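Local coordinates for protein glial cell-derived neurotrophic factor (Rattus norvegicus, PDB 1AGQ) that acts as a neurotrophic growth factor of the cystine-knot, TGF-beta-like superfamily, probably signalling by binding receptors on the surface of neurons, at residues Cys42-Ile47 / His127-Cys132; Leu49-Leu54 / Glu62-Arg67. One frame throughout, in Å; residues are numbered along the deposited sequence.

Interaction 1 (Cys42-Ile47 / His127-Cys132); sequences CVLTAI and HSAKRC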
loop_
_atom_site.group_PDB
_atom_site.type_symbol
_atom_site.label_atom_id
_atom_site.label_comp_id
_atom_site.label_asym_id
_atom_site.label_seq_id
_atom_site.Cartn_x
_atom_site.Cartn_y
_atom_site.Cartn_z
ATOM N N CYS B 42 4.392 2.976 3.381
ATOM C CA CYS B 42 4.115 2.435 4.713
ATOM C C CYS B 42 3.479 1.073 4.452
ATOM O O CYS B 42 2.287 0.985 4.128
ATOM C CB CYS B 42 3.140 3.358 5.458
ATOM S SG CYS B 42 2.632 2.781 7.115
ATOM N N VAL B 43 4.271 0.013 4.584
ATOM C CA VAL B 43 3.780 -1.322 4.266
ATOM C C VAL B 43 3.885 -2.360 5.373
ATOM O O VAL B 43 4.665 -2.222 6.306
ATOM C CB VAL B 43 4.489 -1.886 3.013
ATOM C CG1 VAL B 43 4.645 -0.795 1.957
ATOM C CG2 VAL B 43 5.835 -2.420 3.370
ATOM N N LEU B 44 3.069 -3.395 5.227
ATOM C CA LEU B 44 2.999 -4.492 6.170
ATOM C C LEU B 44 3.996 -5.540 5.702
ATOM O O LEU B 44 4.069 -5.845 4.512
ATOM C CB LEU B 44 1.582 -5.050 6.149
ATOM C CG LEU B 44 1.132 -6.094 7.169
ATOM C CD1 LEU B 44 1.105 -5.501 8.548
ATOM C CD2 LEU B 44 -0.240 -6.587 6.792
ATOM N N THR B 45 4.792 -6.056 6.629
ATOM C CA THR B 45 5.790 -7.066 6.290
ATOM C C THR B 45 5.556 -8.252 7.215
ATOM O O THR B 45 5.368 -8.065 8.423
ATOM C CB THR B 45 7.216 -6.547 6.509
ATOM O OG1 THR B 45 7.462 -5.453 5.625
ATOM C CG2 THR B 45 8.248 -7.647 6.183
ATOM N N ALA B 46 5.559 -9.460 6.650
ATOM C CA ALA B 46 5.334 -10.670 7.443
ATOM C C ALA B 46 6.597 -11.529 7.608
ATOM O O ALA B 46 7.449 -11.622 6.712
ATOM C CB ALA B 46 4.230 -11.495 6.796
ATOM N N ILE B 47 6.703 -12.167 8.769
ATOM C CA ILE B 47 7.817 -13.063 9.032
ATOM C C ILE B 47 7.291 -14.230 9.873
ATOM O O ILE B 47 6.630 -14.030 10.889
ATOM C CB ILE B 47 8.992 -12.335 9.758
ATOM C CG1 ILE B 47 10.125 -13.325 10.029
ATOM C CG2 ILE B 47 8.502 -11.640 11.002
ATOM C CD1 ILE B 47 11.457 -12.650 10.251
ATOM N N HIS B 127 -0.075 -7.787 19.467
ATOM C CA HIS B 127 1.282 -8.292 19.287
ATOM C C HIS B 127 1.752 -8.346 17.836
ATOM O O HIS B 127 2.937 -8.502 17.562
ATOM C CB HIS B 127 1.356 -9.705 19.871
ATOM C CG HIS B 127 0.507 -10.704 19.136
ATOM N ND1 HIS B 127 -0.868 -10.630 19.091
ATOM C CD2 HIS B 127 0.850 -11.793 18.407
ATOM C CE1 HIS B 127 -1.337 -11.630 18.367
ATOM N NE2 HIS B 127 -0.312 -12.351 17.938
ATOM N N SER B 128 0.808 -8.220 16.915
ATOM C CA SER B 128 1.115 -8.299 15.504
ATOM C C SER B 128 0.221 -7.348 14.712
ATOM O O SER B 128 -0.968 -7.200 15.011
ATOM C CB SER B 128 0.906 -9.734 15.020
ATOM O OG SER B 128 1.467 -9.926 13.736
ATOM N N ALA B 129 0.793 -6.727 13.687
ATOM C CA ALA B 129 0.021 -5.796 12.871
ATOM C C ALA B 129 -0.916 -6.504 11.895
ATOM O O ALA B 129 -0.585 -7.555 11.335
ATOM C CB ALA B 129 0.962 -4.878 12.099
ATOM N N LYS B 130 -2.087 -5.907 11.696
ATOM C CA LYS B 130 -3.067 -6.408 10.751
ATOM C C LYS B 130 -3.138 -5.393 9.594
ATOM O O LYS B 130 -3.268 -5.762 8.426
ATOM C CB LYS B 130 -4.432 -6.508 11.435
ATOM C CG LYS B 130 -5.549 -6.992 10.548
ATOM C CD LYS B 130 -6.731 -7.397 11.427
ATOM C CE LYS B 130 -7.962 -7.719 10.603
ATOM N NZ LYS B 130 -9.181 -7.781 11.458
ATOM N N ARG B 131 -3.050 -4.108 9.944
ATOM C CA ARG B 131 -3.117 -3.008 8.966
ATOM C C ARG B 131 -2.116 -1.955 9.396
ATOM O O ARG B 131 -1.967 -1.713 10.587
ATOM C CB ARG B 131 -4.501 -2.360 8.988
ATOM C CG ARG B 131 -5.536 -2.953 8.066
ATOM C CD ARG B 131 -6.700 -1.971 7.895
ATOM N NE ARG B 131 -7.323 -1.596 9.168
ATOM C CZ ARG B 131 -7.551 -0.341 9.555
ATOM N NH1 ARG B 131 -7.211 0.674 8.771
ATOM N NH2 ARG B 131 -8.120 -0.095 10.731
ATOM N N CYS B 132 -1.465 -1.318 8.426
ATOM C CA CYS B 132 -0.458 -0.282 8.676
ATOM C C CYS B 132 -0.964 1.093 8.264
ATOM O O CYS B 132 -1.757 1.205 7.331
ATOM C CB CYS B 132 0.803 -0.586 7.882
ATOM S SG CYS B 132 1.561 -2.140 8.416
#
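Leu-44 reaches across to Cys-132, Lys-130 and Ala-129, and its side chain carries most of this contact. At the root, CB of Leu-44 lies 3.7 Å from SG of Cys-132. CG is anti to the backbone N (chi1 -172°), and from it the two methyl groups go to different partners. CD1 is the busier tip, 3.4 Å from the same Cys-132 SG and 3.6 Å from Ala-129 CB, touching both a sulfur and a methyl group. The other branch, CD2, comes 3.5 Å from the carbonyl oxygen of Lys-130, an apolar group against a polar one. One step back along the strand, the O of Val-43 stands 3.8 Å from Cys-132 SG.

Both cysteines here belong to the cystine knot. Cys-132 is joined to Cys-69, one of the two disulfides closing the ring, while Cys-42 belongs to the disulfide with Cys-103 that threads it. The two meet where SG of Cys-42, anti to its own backbone N, comes 3.9 Å from CB of Cys-132. An alanine at Leu-44 would keep the CB contact with the sulfur, but would probably open a gap beside Ala-129 CB and leave the Lys-130 carbonyl without its CD2 cover.

Before it reaches the knot, the second segment turns a corner: Lys-130 and Arg-131 both face Ala-107 in a classic beta bulge, and their CB atoms point away from strand 43-47. On that strand, Val-43 packs on Leu-44 of the second subunit, and Thr-45 and Ala-46 pair in parallel with a strand there.

Interaction 2 (Leu49-Leu54 / Glu62-Arg67); sequences LNVTDL and EELIFR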
loop_
_atom_site.group_PDB
_atom_site.type_symbol
_atom_site.label_atom_id
_atom_site.label_comp_id
_atom_site.label_asym_id
_atom_site.label_seq_id
_atom_site.Cartn_x
_atom_site.Cartn_y
_atom_site.Cartn_z
ATOM N N LEU B 49 7.611 -16.874 12.499
ATOM C CA LEU B 49 8.491 -17.051 13.644
ATOM C C LEU B 49 7.940 -18.076 14.619
ATOM O O LEU B 49 6.782 -18.457 14.557
ATOM C CB LEU B 49 8.659 -15.730 14.401
ATOM C CG LEU B 49 9.218 -14.463 13.727
ATOM C CD1 LEU B 49 8.955 -13.273 14.624
ATOM C CD2 LEU B 49 10.699 -14.613 13.470
ATOM N N ASN B 50 8.800 -18.525 15.524
ATOM C CA ASN B 50 8.376 -19.441 16.567
ATOM C C ASN B 50 8.083 -18.478 17.697
ATOM O O ASN B 50 8.788 -17.497 17.865
ATOM C CB ASN B 50 9.522 -20.362 16.986
ATOM C CG ASN B 50 9.959 -21.276 15.871
ATOM O OD1 ASN B 50 11.162 -21.347 15.568
ATOM N ND2 ASN B 50 9.033 -21.966 15.257
ATOM N N VAL B 51 7.049 -18.739 18.477
ATOM C CA VAL B 51 6.773 -17.851 19.585
ATOM C C VAL B 51 8.021 -17.735 20.468
ATOM O O VAL B 51 8.219 -16.730 21.138
ATOM C CB VAL B 51 5.581 -18.358 20.389
ATOM C CG1 VAL B 51 5.471 -17.606 21.716
ATOM C CG2 VAL B 51 4.324 -18.165 19.558
ATOM N N THR B 52 8.872 -18.757 20.459
ATOM C CA THR B 52 10.094 -18.683 21.254
ATOM C C THR B 52 11.089 -17.688 20.624
ATOM O O THR B 52 12.004 -17.220 21.290
ATOM C CB THR B 52 10.743 -20.094 21.423
ATOM O OG1 THR B 52 10.935 -20.717 20.142
ATOM C CG2 THR B 52 9.836 -20.980 22.252
ATOM N N ASP B 53 10.898 -17.350 19.348
ATOM C CA ASP B 53 11.770 -16.385 18.656
ATOM C C ASP B 53 11.500 -14.951 19.146
ATOM O O ASP B 53 12.323 -14.058 18.948
ATOM C CB ASP B 53 11.522 -16.385 17.135
ATOM C CG ASP B 53 12.116 -17.584 16.417
ATOM O OD1 ASP B 53 13.165 -18.107 16.850
ATOM O OD2 ASP B 53 11.522 -18.000 15.395
ATOM N N LEU B 54 10.341 -14.728 19.767
ATOM C CA LEU B 54 9.959 -13.396 20.228
ATOM C C LEU B 54 10.675 -12.867 21.458
ATOM O O LEU B 54 10.532 -11.688 21.802
ATOM C CB LEU B 54 8.458 -13.345 20.473
ATOM C CG LEU B 54 7.566 -13.952 19.387
ATOM C CD1 LEU B 54 6.116 -13.863 19.842
ATOM C CD2 LEU B 54 7.768 -13.234 18.054
ATOM N N GLU B 62 4.557 -23.205 19.745
ATOM C CA GLU B 62 3.658 -22.318 19.019
ATOM C C GLU B 62 4.436 -21.487 17.985
ATOM O O GLU B 62 5.557 -21.054 18.239
ATOM C CB GLU B 62 2.948 -21.410 20.019
ATOM C CG GLU B 62 1.716 -20.695 19.474
ATOM C CD GLU B 62 0.498 -21.603 19.397
ATOM O OE1 GLU B 62 0.553 -22.722 19.960
ATOM O OE2 GLU B 62 -0.512 -21.203 18.775
ATOM N N GLU B 63 3.851 -21.317 16.808
ATOM C CA GLU B 63 4.469 -20.524 15.745
ATOM C C GLU B 63 3.470 -19.454 15.363
ATOM O O GLU B 63 2.291 -19.547 15.705
ATOM C CB GLU B 63 4.734 -21.371 14.505
ATOM C CG GLU B 63 5.667 -22.535 14.735
ATOM C CD GLU B 63 6.064 -23.221 13.445
ATOM O OE1 GLU B 63 5.290 -23.153 12.463
ATOM O OE2 GLU B 63 7.153 -23.831 13.421
ATOM N N LEU B 64 3.929 -18.450 14.628
ATOM C CA LEU B 64 3.029 -17.417 14.201
ATOM C C LEU B 64 3.639 -16.627 13.073
ATOM O O LEU B 64 4.855 -16.664 12.839
ATOM C CB LEU B 64 2.707 -16.472 15.374
ATOM C CG LEU B 64 3.777 -15.414 15.663
ATOM C CD1 LEU B 64 3.200 -14.263 16.480
ATOM C CD2 LEU B 64 4.918 -16.075 16.404
ATOM N N ILE B 65 2.763 -15.958 12.335
ATOM C CA ILE B 65 3.211 -15.077 11.281
ATOM C C ILE B 65 3.199 -13.714 12.006
ATOM O O ILE B 65 2.139 -13.215 12.375
ATOM C CB ILE B 65 2.212 -15.009 10.120
ATOM C CG1 ILE B 65 1.971 -16.402 9.528
ATOM C CG2 ILE B 65 2.759 -14.084 9.064
ATOM C CD1 ILE B 65 3.209 -17.016 8.916
ATOM N N PHE B 66 4.365 -13.144 12.267
ATOM C CA PHE B 66 4.402 -11.859 12.940
ATOM C C PHE B 66 4.439 -10.822 11.821
ATOM O O PHE B 66 5.174 -10.987 10.851
ATOM C CB PHE B 66 5.649 -11.757 13.809
ATOM C CG PHE B 66 5.956 -10.356 14.271
ATOM C CD1 PHE B 66 5.200 -9.761 15.269
ATOM C CD2 PHE B 66 6.990 -9.630 13.686
ATOM C CE1 PHE B 66 5.461 -8.463 15.680
ATOM C CE2 PHE B 66 7.253 -8.321 14.095
ATOM C CZ PHE B 66 6.485 -7.744 15.091
ATOM N N ARG B 67 3.625 -9.778 11.932
ATOM C CA ARG B 67 3.634 -8.738 10.908
ATOM C C ARG B 67 3.928 -7.385 11.527
ATOM O O ARG B 67 3.469 -7.072 12.611
ATOM C CB ARG B 67 2.303 -8.711 10.165
ATOM C CG ARG B 67 2.031 -10.048 9.501
ATOM C CD ARG B 67 0.917 -9.925 8.488
ATOM N NE ARG B 67 -0.372 -9.731 9.141
ATOM C CZ ARG B 67 -1.535 -9.866 8.515
ATOM N NH1 ARG B 67 -1.545 -10.188 7.229
ATOM N NH2 ARG B 67 -2.683 -9.721 9.174
HETATM O O HOH W 1 8.035 -21.464 19.541
#
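Leu-49 and Leu-64 form an antiparallel hydrogen-bonded pair. Leu-49 N gives an almost straight bond to Leu-64 O (2.8 Å, 177° at the hydrogen), and Leu-64 N returns one to Leu-49 O at 2.9 Å. Farther out, Val-51 N reaches Glu-62 O at 2.8 Å. A water also donates to Glu-62 O and accepts from Thr-52 N, so two bonds grip this oxygen.

Within the first segment, Asn-50 N bonds Asp-53 OD2 at 2.8 Å, meeting it from above the carboxylate plane, 43° out of it. Asp-53 N in turn bonds Asn-50 O as the chain enters a 3-10 turn. Asn-50 and Glu-63 are a non-hydrogen-bonded pair whose side chains lie side by side, ND2 of Asn-50 being 3.2 Å from OE2 of Glu-63.

The apolar contacts centre on Leu-64. Its CG sits between the backbone N and the carbonyl carbon (chi1 80°), and CD2 lies 3.8 Å from Val-51 CG2, with Leu-54 CD1 slightly farther off. Val-51 CG2 also packs on Glu-62 CB at 3.6 Å. Leu-49 CD1 rests 3.7 Å from Phe-66 CB, and both residues pack on Leu-87 of the third subunit. The arrangement is the outer end of a two-stranded antiparallel finger of a TGF-beta-like cystine-knot growth factor.

In the fold
From the N terminus, strand 43-50 enters interaction 1 first and then runs into interaction 2. Interaction 2 closes early, when the chain comes back after a short loop along strand 63-70, completing the hairpin. Interaction 1 closes only near the end of the chain, after helix 79-89 and strands 103-108, 112-115 and 121-124, so interaction 2 is nested inside its loop. The two join directly: Ile-47 O probably accepts a hydrogen bond from Phe-66 N, and Ser-128 OG probably bonds Arg-67 N. Interaction 1 ties the hairpin's base to the knot and to strand 129-134, while interaction 2 secures its outer end. Both touch the third subunit.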